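Local coordinates for protein tyrosine--tRNA ligase (Archaeoglobus fulgidus, PDB 2CYB) that probably attaches tyrosine to its cognate tRNA in two steps, first activating the amino acid with ATP and then transferring it to the acceptor end, at residues A14-E22 against I178-R188. Residues are numbered along the deposited sequence; the frame is centred on the assembly and turned at random.
Sequences AEEVVTEEE and IDQRKIHMLAR. With TYR (tyrosine), chain C.
R188 and E22 meet head-on in a two-pronged salt bridge: NH1 of R188 donates to E22 OE1 at 2.9 Å and NH2 to E22 OE2 at 3.0 Å, both nearly straight (169°). Each oxygen offers its syn lone pair, and carboxylate and guanidinium lie almost coplanar. A bend at chi3 (61°) turns the R188 guanidinium so that V18 CG1 sits over the centre of one face, 3.5 Å from R188 NE, while the NH1/NH2 edge faces E22. NH1 also bonds to the carbonyl oxygen of P199. T19 is the N-cap of helix 20-28, its OG1 accepting from E22 N. With an alanine at R188, the E22 carboxylate would probably lose its charge partner, the P199 carbonyl a donor, and V18 CG1 the flat group packed over it.

One and two turns earlier on helix 181-190, M185 CE touches the same V18 methyl at 4.1 Å, and R181 reaches E16. The R181 chain runs extended, and NH2 gives E16 OE2 a 3.1 Å bond; NE is shared by both oxygens through weak bonds. The planes stand 51° apart, without the coplanar, end-on fit of R188 with E22. E16 OE1 is shared with H203 ND1, whose ring also bonds H184 through NE2.

Edge strand 16-18, with a classic beta bulge where E15 and E16 face H203, is thus tied to the helix following strand 173-177 of the Rossmann-type core. Q180, just before that helix, binds the substrate tyrosine's amino group. Two salt bridges, with V18 packed between them against R188 and M185, suggest that charge pairing and apolar packing together hold strand to helix.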
ATOM      1  N   ALA A  14     -27.733  18.350   0.067  1.00 32.89           N
ATOM      2  CA  ALA A  14     -26.360  18.036  -0.302  1.00 37.05           C
ATOM      3  C   ALA A  14     -25.557  19.282   0.018  1.00 33.85           C
ATOM      4  O   ALA A  14     -26.026  20.399  -0.191  1.00 37.31           O
ATOM      5  CB  ALA A  14     -26.255  17.715  -1.789  1.00 32.38           C
ATOM      6  N   GLU A  15     -24.350  19.104   0.533  1.00 31.67           N
ATOM      7  CA  GLU A  15     -23.518  20.252   0.851  1.00 31.35           C
ATOM      8  C   GLU A  15     -22.757  20.728  -0.380  1.00 39.85           C
ATOM      9  O   GLU A  15     -22.493  21.920  -0.544  1.00 39.91           O
ATOM     10  CB  GLU A  15     -22.528  19.899   1.963  1.00 39.49           C
ATOM     11  CG  GLU A  15     -21.553  21.020   2.286  1.00 43.84           C
ATOM     12  CD  GLU A  15     -20.690  20.724   3.494  1.00 53.92           C
ATOM     13  OE1 GLU A  15     -19.739  21.494   3.745  1.00 54.19           O
ATOM     14  OE2 GLU A  15     -20.963  19.725   4.192  1.00 58.08           O
ATOM     15  N   GLU A  16     -22.415  19.793  -1.256  1.00 36.97           N
ATOM     16  CA  GLU A  16     -21.663  20.134  -2.451  1.00 39.07           C
ATOM     17  C   GLU A  16     -21.872  19.113  -3.553  1.00 36.43           C
ATOM     18  O   GLU A  16     -22.127  17.938  -3.288  1.00 37.04           O
ATOM     19  CB  GLU A  16     -20.172  20.213  -2.107  1.00 42.01           C
ATOM     20  CG  GLU A  16     -19.248  20.375  -3.301  1.00 50.35           C
ATOM     21  CD  GLU A  16     -17.782  20.233  -2.929  1.00 51.01           C
ATOM     22  OE1 GLU A  16     -17.394  19.160  -2.412  1.00 48.70           O
ATOM     23  OE2 GLU A  16     -17.016  21.194  -3.157  1.00 51.70           O
ATOM     24  N   VAL A  17     -21.788  19.580  -4.794  1.00 33.70           N
ATOM     25  CA  VAL A  17     -21.915  18.707  -5.950  1.00 36.93           C
ATOM     26  C   VAL A  17     -20.758  19.062  -6.880  1.00 40.24           C
ATOM     27  O   VAL A  17     -20.565  20.228  -7.231  1.00 40.03           O
ATOM     28  CB  VAL A  17     -23.248  18.903  -6.694  1.00 41.65           C
ATOM     29  CG1 VAL A  17     -23.276  18.010  -7.926  1.00 39.93           C
ATOM     30  CG2 VAL A  17     -24.416  18.571  -5.772  1.00 40.02           C
ATOM     31  N   VAL A  18     -19.979  18.055  -7.251  1.00 37.14           N
ATOM     32  CA  VAL A  18     -18.832  18.246  -8.127  1.00 37.21           C
ATOM     33  C   VAL A  18     -19.002  17.433  -9.408  1.00 40.13           C
ATOM     34  O   VAL A  18     -18.685  16.248  -9.431  1.00 41.52           O
ATOM     35  CB  VAL A  18     -17.534  17.797  -7.430  1.00 41.22           C
ATOM     36  CG1 VAL A  18     -16.340  18.058  -8.328  1.00 43.05           C
ATOM     37  CG2 VAL A  18     -17.384  18.522  -6.098  1.00 34.35           C
ATOM     38  N   THR A  19     -19.522  18.052 -10.466  1.00 45.12           N
ATOM     39  CA  THR A  19     -19.935  19.453 -10.458  1.00 44.50           C
ATOM     40  C   THR A  19     -21.410  19.492 -10.844  1.00 41.33           C
ATOM     41  O   THR A  19     -21.951  18.503 -11.347  1.00 38.33           O
ATOM     42  CB  THR A  19     -19.133  20.285 -11.488  1.00 49.14           C
ATOM     43  OG1 THR A  19     -19.387  19.788 -12.807  1.00 51.19           O
ATOM     44  CG2 THR A  19     -17.640  20.198 -11.208  1.00 45.79           C
ATOM     45  N   GLU A  20     -22.062  20.624 -10.600  1.00 46.06           N
ATOM     46  CA  GLU A  20     -23.476  20.778 -10.938  1.00 51.86           C
ATOM     47  C   GLU A  20     -23.743  20.475 -12.420  1.00 48.55           C
ATOM     48  O   GLU A  20     -24.630  19.687 -12.763  1.00 42.26           O
ATOM     49  CB  GLU A  20     -23.936  22.207 -10.622  1.00 60.01           C
ATOM     50  CG  GLU A  20     -24.019  22.548  -9.138  1.00 71.37           C
ATOM     51  CD  GLU A  20     -25.253  21.970  -8.466  1.00 76.15           C
ATOM     52  OE1 GLU A  20     -26.376  22.261  -8.930  1.00 78.80           O
ATOM     53  OE2 GLU A  20     -25.102  21.231  -7.473  1.00 82.73           O
ATOM     54  N   GLU A  21     -22.973  21.113 -13.294  1.00 48.00           N
ATOM     55  CA  GLU A  21     -23.134  20.925 -14.731  1.00 52.81           C
ATOM     56  C   GLU A  21     -22.976  19.460 -15.124  1.00 50.46           C
ATOM     57  O   GLU A  21     -23.781  18.928 -15.893  1.00 44.50           O
ATOM     58  CB  GLU A  21     -22.125  21.799 -15.481  1.00 63.36           C
ATOM     59  CG  GLU A  21     -22.193  23.267 -15.067  1.00 74.02           C
ATOM     60  CD  GLU A  21     -21.206  24.151 -15.810  1.00 82.77           C
ATOM     61  OE1 GLU A  21     -19.988  23.875 -15.748  1.00 87.10           O
ATOM     62  OE2 GLU A  21     -21.649  25.128 -16.453  1.00 83.94           O
ATOM     63  N   GLU A  22     -21.944  18.810 -14.584  1.00 45.84           N
ATOM     64  CA  GLU A  22     -21.687  17.401 -14.869  1.00 38.61           C
ATOM     65  C   GLU A  22     -22.885  16.557 -14.460  1.00 38.33           C
ATOM     66  O   GLU A  22     -23.283  15.634 -15.173  1.00 36.99           O
ATOM     67  CB  GLU A  22     -20.437  16.921 -14.122  1.00 42.44           C
ATOM     68  CG  GLU A  22     -19.117  17.375 -14.732  1.00 49.59           C
ATOM     69  CD  GLU A  22     -17.923  17.085 -13.831  1.00 57.59           C
ATOM     70  OE1 GLU A  22     -17.963  16.071 -13.102  1.00 52.64           O
ATOM     71  OE2 GLU A  22     -16.942  17.862 -13.860  1.00 47.42           O
ATOM     72  N   ILE A 178     -18.899  14.869   3.188  1.00 29.50           N
ATOM     73  CA  ILE A 178     -17.915  15.831   2.723  1.00 30.84           C
ATOM     74  C   ILE A 178     -16.504  15.465   3.207  1.00 27.72           C
ATOM     75  O   ILE A 178     -15.511  15.977   2.691  1.00 29.01           O
ATOM     76  CB  ILE A 178     -18.295  17.261   3.200  1.00 32.14           C
ATOM     77  CG1 ILE A 178     -17.395  18.299   2.537  1.00 39.29           C
ATOM     78  CG2 ILE A 178     -18.184  17.354   4.700  1.00 35.49           C
ATOM     79  CD1 ILE A 178     -17.772  18.605   1.110  1.00 38.95           C
ATOM     80  N   ASP A 179     -16.403  14.579   4.197  1.00 27.94           N
ATOM     81  CA  ASP A 179     -15.079  14.180   4.656  1.00 29.21           C
ATOM     82  C   ASP A 179     -14.406  13.225   3.665  1.00 22.86           C
ATOM     83  O   ASP A 179     -13.243  12.868   3.832  1.00 29.29           O
ATOM     84  CB  ASP A 179     -15.128  13.568   6.063  1.00 30.70           C
ATOM     85  CG  ASP A 179     -16.151  12.461   6.206  1.00 35.82           C
ATOM     86  OD1 ASP A 179     -16.899  12.160   5.248  1.00 34.91           O
ATOM     87  OD2 ASP A 179     -16.209  11.889   7.316  1.00 39.29           O
ATOM     88  N   GLN A 180     -15.135  12.836   2.624  1.00 24.70           N
ATOM     89  CA  GLN A 180     -14.584  11.951   1.589  1.00 24.81           C
ATOM     90  C   GLN A 180     -14.100  12.820   0.422  1.00 32.64           C
ATOM     91  O   GLN A 180     -13.607  12.305  -0.583  1.00 29.21           O
ATOM     92  CB  GLN A 180     -15.655  10.997   1.039  1.00 25.44           C
ATOM     93  CG  GLN A 180     -16.420  10.181   2.076  1.00 25.52           C
ATOM     94  CD  GLN A 180     -15.505   9.347   2.941  1.00 30.99           C
ATOM     95  OE1 GLN A 180     -14.711   8.551   2.437  1.00 28.98           O
ATOM     96  NE2 GLN A 180     -15.608   9.525   4.254  1.00 26.27           N
ATOM     97  N   ARG A 181     -14.233  14.138   0.562  1.00 25.86           N
ATOM     98  CA  ARG A 181     -13.876  15.053  -0.522  1.00 29.41           C
ATOM     99  C   ARG A 181     -12.488  14.894  -1.123  1.00 27.44           C
ATOM    100  O   ARG A 181     -12.346  14.838  -2.346  1.00 29.64           O
ATOM    101  CB  ARG A 181     -14.071  16.513  -0.083  1.00 35.57           C
ATOM    102  CG  ARG A 181     -14.088  17.490  -1.255  1.00 46.78           C
ATOM    103  CD  ARG A 181     -14.308  18.946  -0.829  1.00 46.82           C
ATOM    104  NE  ARG A 181     -14.583  19.792  -1.991  1.00 53.38           N
ATOM    105  CZ  ARG A 181     -13.744  19.973  -3.007  1.00 58.49           C
ATOM    106  NH1 ARG A 181     -12.560  19.375  -3.014  1.00 62.25           N
ATOM    107  NH2 ARG A 181     -14.098  20.738  -4.031  1.00 62.59           N
ATOM    108  N   LYS A 182     -11.463  14.820  -0.284  1.00 25.96           N
ATOM    109  CA  LYS A 182     -10.109  14.681  -0.797  1.00 30.66           C
ATOM    110  C   LYS A 182      -9.903  13.371  -1.540  1.00 30.03           C
ATOM    111  O   LYS A 182      -9.194  13.337  -2.544  1.00 27.25           O
ATOM    112  CB  LYS A 182      -9.080  14.823   0.329  1.00 33.90           C
ATOM    113  CG  LYS A 182      -9.021  16.237   0.902  1.00 39.49           C
ATOM    114  CD  LYS A 182      -7.650  16.554   1.469  1.00 51.42           C
ATOM    115  CE  LYS A 182      -7.582  17.989   1.977  1.00 60.99           C
ATOM    116  NZ  LYS A 182      -6.262  18.321   2.589  1.00 69.44           N
ATOM    117  N   ILE A 183     -10.509  12.295  -1.049  1.00 27.91           N
ATOM    118  CA  ILE A 183     -10.390  11.014  -1.723  1.00 24.05           C
ATOM    119  C   ILE A 183     -11.092  11.125  -3.079  1.00 26.36           C
ATOM    120  O   ILE A 183     -10.576  10.665  -4.095  1.00 24.86           O
ATOM    121  CB  ILE A 183     -11.005   9.875  -0.880  1.00 26.54           C
ATOM    122  CG1 ILE A 183     -10.131   9.623   0.355  1.00 24.47           C
ATOM    123  CG2 ILE A 183     -11.119   8.605  -1.719  1.00 28.49           C
ATOM    124  CD1 ILE A 183     -10.708   8.591   1.336  1.00 26.94           C
ATOM    125  N   HIS A 184     -12.255  11.766  -3.107  1.00 26.11           N
ATOM    126  CA  HIS A 184     -12.962  11.923  -4.367  1.00 24.36           C
ATOM    127  C   HIS A 184     -12.190  12.801  -5.344  1.00 24.92           C
ATOM    128  O   HIS A 184     -12.222  12.559  -6.549  1.00 28.31           O
ATOM    129  CB  HIS A 184     -14.368  12.482  -4.135  1.00 23.35           C
ATOM    130  CG  HIS A 184     -15.328  11.473  -3.592  1.00 29.27           C
ATOM    131  ND1 HIS A 184     -16.603  11.800  -3.184  1.00 32.91           N
ATOM    132  CD2 HIS A 184     -15.202  10.136  -3.406  1.00 33.60           C
ATOM    133  CE1 HIS A 184     -17.221  10.706  -2.768  1.00 36.79           C
ATOM    134  NE2 HIS A 184     -16.394   9.684  -2.893  1.00 29.93           N
ATOM    135  N   MET A 185     -11.490  13.818  -4.852  1.00 25.66           N
ATOM    136  CA  MET A 185     -10.726  14.650  -5.779  1.00 30.38           C
ATOM    137  C   MET A 185      -9.570  13.828  -6.343  1.00 34.14           C
ATOM    138  O   MET A 185      -9.217  13.953  -7.522  1.00 32.70           O
ATOM    139  CB  MET A 185     -10.198  15.907  -5.090  1.00 32.84           C
ATOM    140  CG  MET A 185     -11.295  16.870  -4.636  1.00 38.61           C
ATOM    141  SD  MET A 185     -12.439  17.349  -5.969  1.00 49.75           S
ATOM    142  CE  MET A 185     -13.812  16.222  -5.661  1.00 47.93           C
ATOM    143  N   LEU A 186      -8.979  12.985  -5.502  1.00 26.61           N
ATOM    144  CA  LEU A 186      -7.884  12.137  -5.948  1.00 29.39           C
ATOM    145  C   LEU A 186      -8.402  11.222  -7.062  1.00 28.50           C
ATOM    146  O   LEU A 186      -7.713  10.984  -8.052  1.00 31.08           O
ATOM    147  CB  LEU A 186      -7.350  11.311  -4.770  1.00 30.21           C
ATOM    148  CG  LEU A 186      -6.325  10.199  -5.025  1.00 36.28           C
ATOM    149  CD1 LEU A 186      -5.105  10.753  -5.730  1.00 37.12           C
ATOM    150  CD2 LEU A 186      -5.923   9.578  -3.697  1.00 41.06           C
ATOM    151  N   ALA A 187      -9.620  10.715  -6.898  1.00 26.31           N
ATOM    152  CA  ALA A 187     -10.224   9.843  -7.899  1.00 29.53           C
ATOM    153  C   ALA A 187     -10.406  10.608  -9.211  1.00 33.71           C
ATOM    154  O   ALA A 187     -10.015  10.132 -10.283  1.00 30.92           O
ATOM    155  CB  ALA A 187     -11.573   9.327  -7.404  1.00 29.87           C
ATOM    156  N   ARG A 188     -10.990  11.800  -9.123  1.00 31.75           N
ATOM    157  CA  ARG A 188     -11.220  12.626 -10.311  1.00 33.69           C
ATOM    158  C   ARG A 188      -9.925  12.930 -11.067  1.00 33.11           C
ATOM    159  O   ARG A 188      -9.912  12.991 -12.296  1.00 34.00           O
ATOM    160  CB  ARG A 188     -11.903  13.953  -9.923  1.00 30.50           C
ATOM    161  CG  ARG A 188     -13.371  13.814  -9.508  1.00 32.57           C
ATOM    162  CD  ARG A 188     -13.951  15.150  -9.037  1.00 35.44           C
ATOM    163  NE  ARG A 188     -13.941  16.188 -10.075  1.00 37.64           N
ATOM    164  CZ  ARG A 188     -14.853  16.309 -11.039  1.00 33.91           C
ATOM    165  NH1 ARG A 188     -15.868  15.461 -11.124  1.00 36.07           N
ATOM    166  NH2 ARG A 188     -14.756  17.297 -11.918  1.00 41.67           N
TER
HETATM  167  N   TYR C 401     -14.244   5.972   3.159  1.00 23.64           N
HETATM  168  CA  TYR C 401     -15.668   5.718   3.491  1.00 24.29           C
HETATM  169  C   TYR C 401     -15.982   6.139   4.924  1.00 28.77           C
HETATM  170  O   TYR C 401     -17.143   5.979   5.335  1.00 29.21           O
HETATM  171  CB  TYR C 401     -15.980   4.232   3.281  1.00 27.15           C
HETATM  172  CG  TYR C 401     -15.796   3.824   1.840  1.00 24.91           C
HETATM  173  CD1 TYR C 401     -14.931   2.788   1.483  1.00 25.85           C
HETATM  174  CD2 TYR C 401     -16.494   4.488   0.824  1.00 22.90           C
HETATM  175  CE1 TYR C 401     -14.769   2.419   0.136  1.00 23.28           C
HETATM  176  CE2 TYR C 401     -16.342   4.135  -0.505  1.00 26.77           C
HETATM  177  CZ  TYR C 401     -15.482   3.099  -0.847  1.00 28.99           C
HETATM  178  OH  TYR C 401     -15.359   2.747  -2.167  1.00 25.54           O
HETATM  179  OXT TYR C 401     -15.067   6.638   5.611  1.00 29.79           O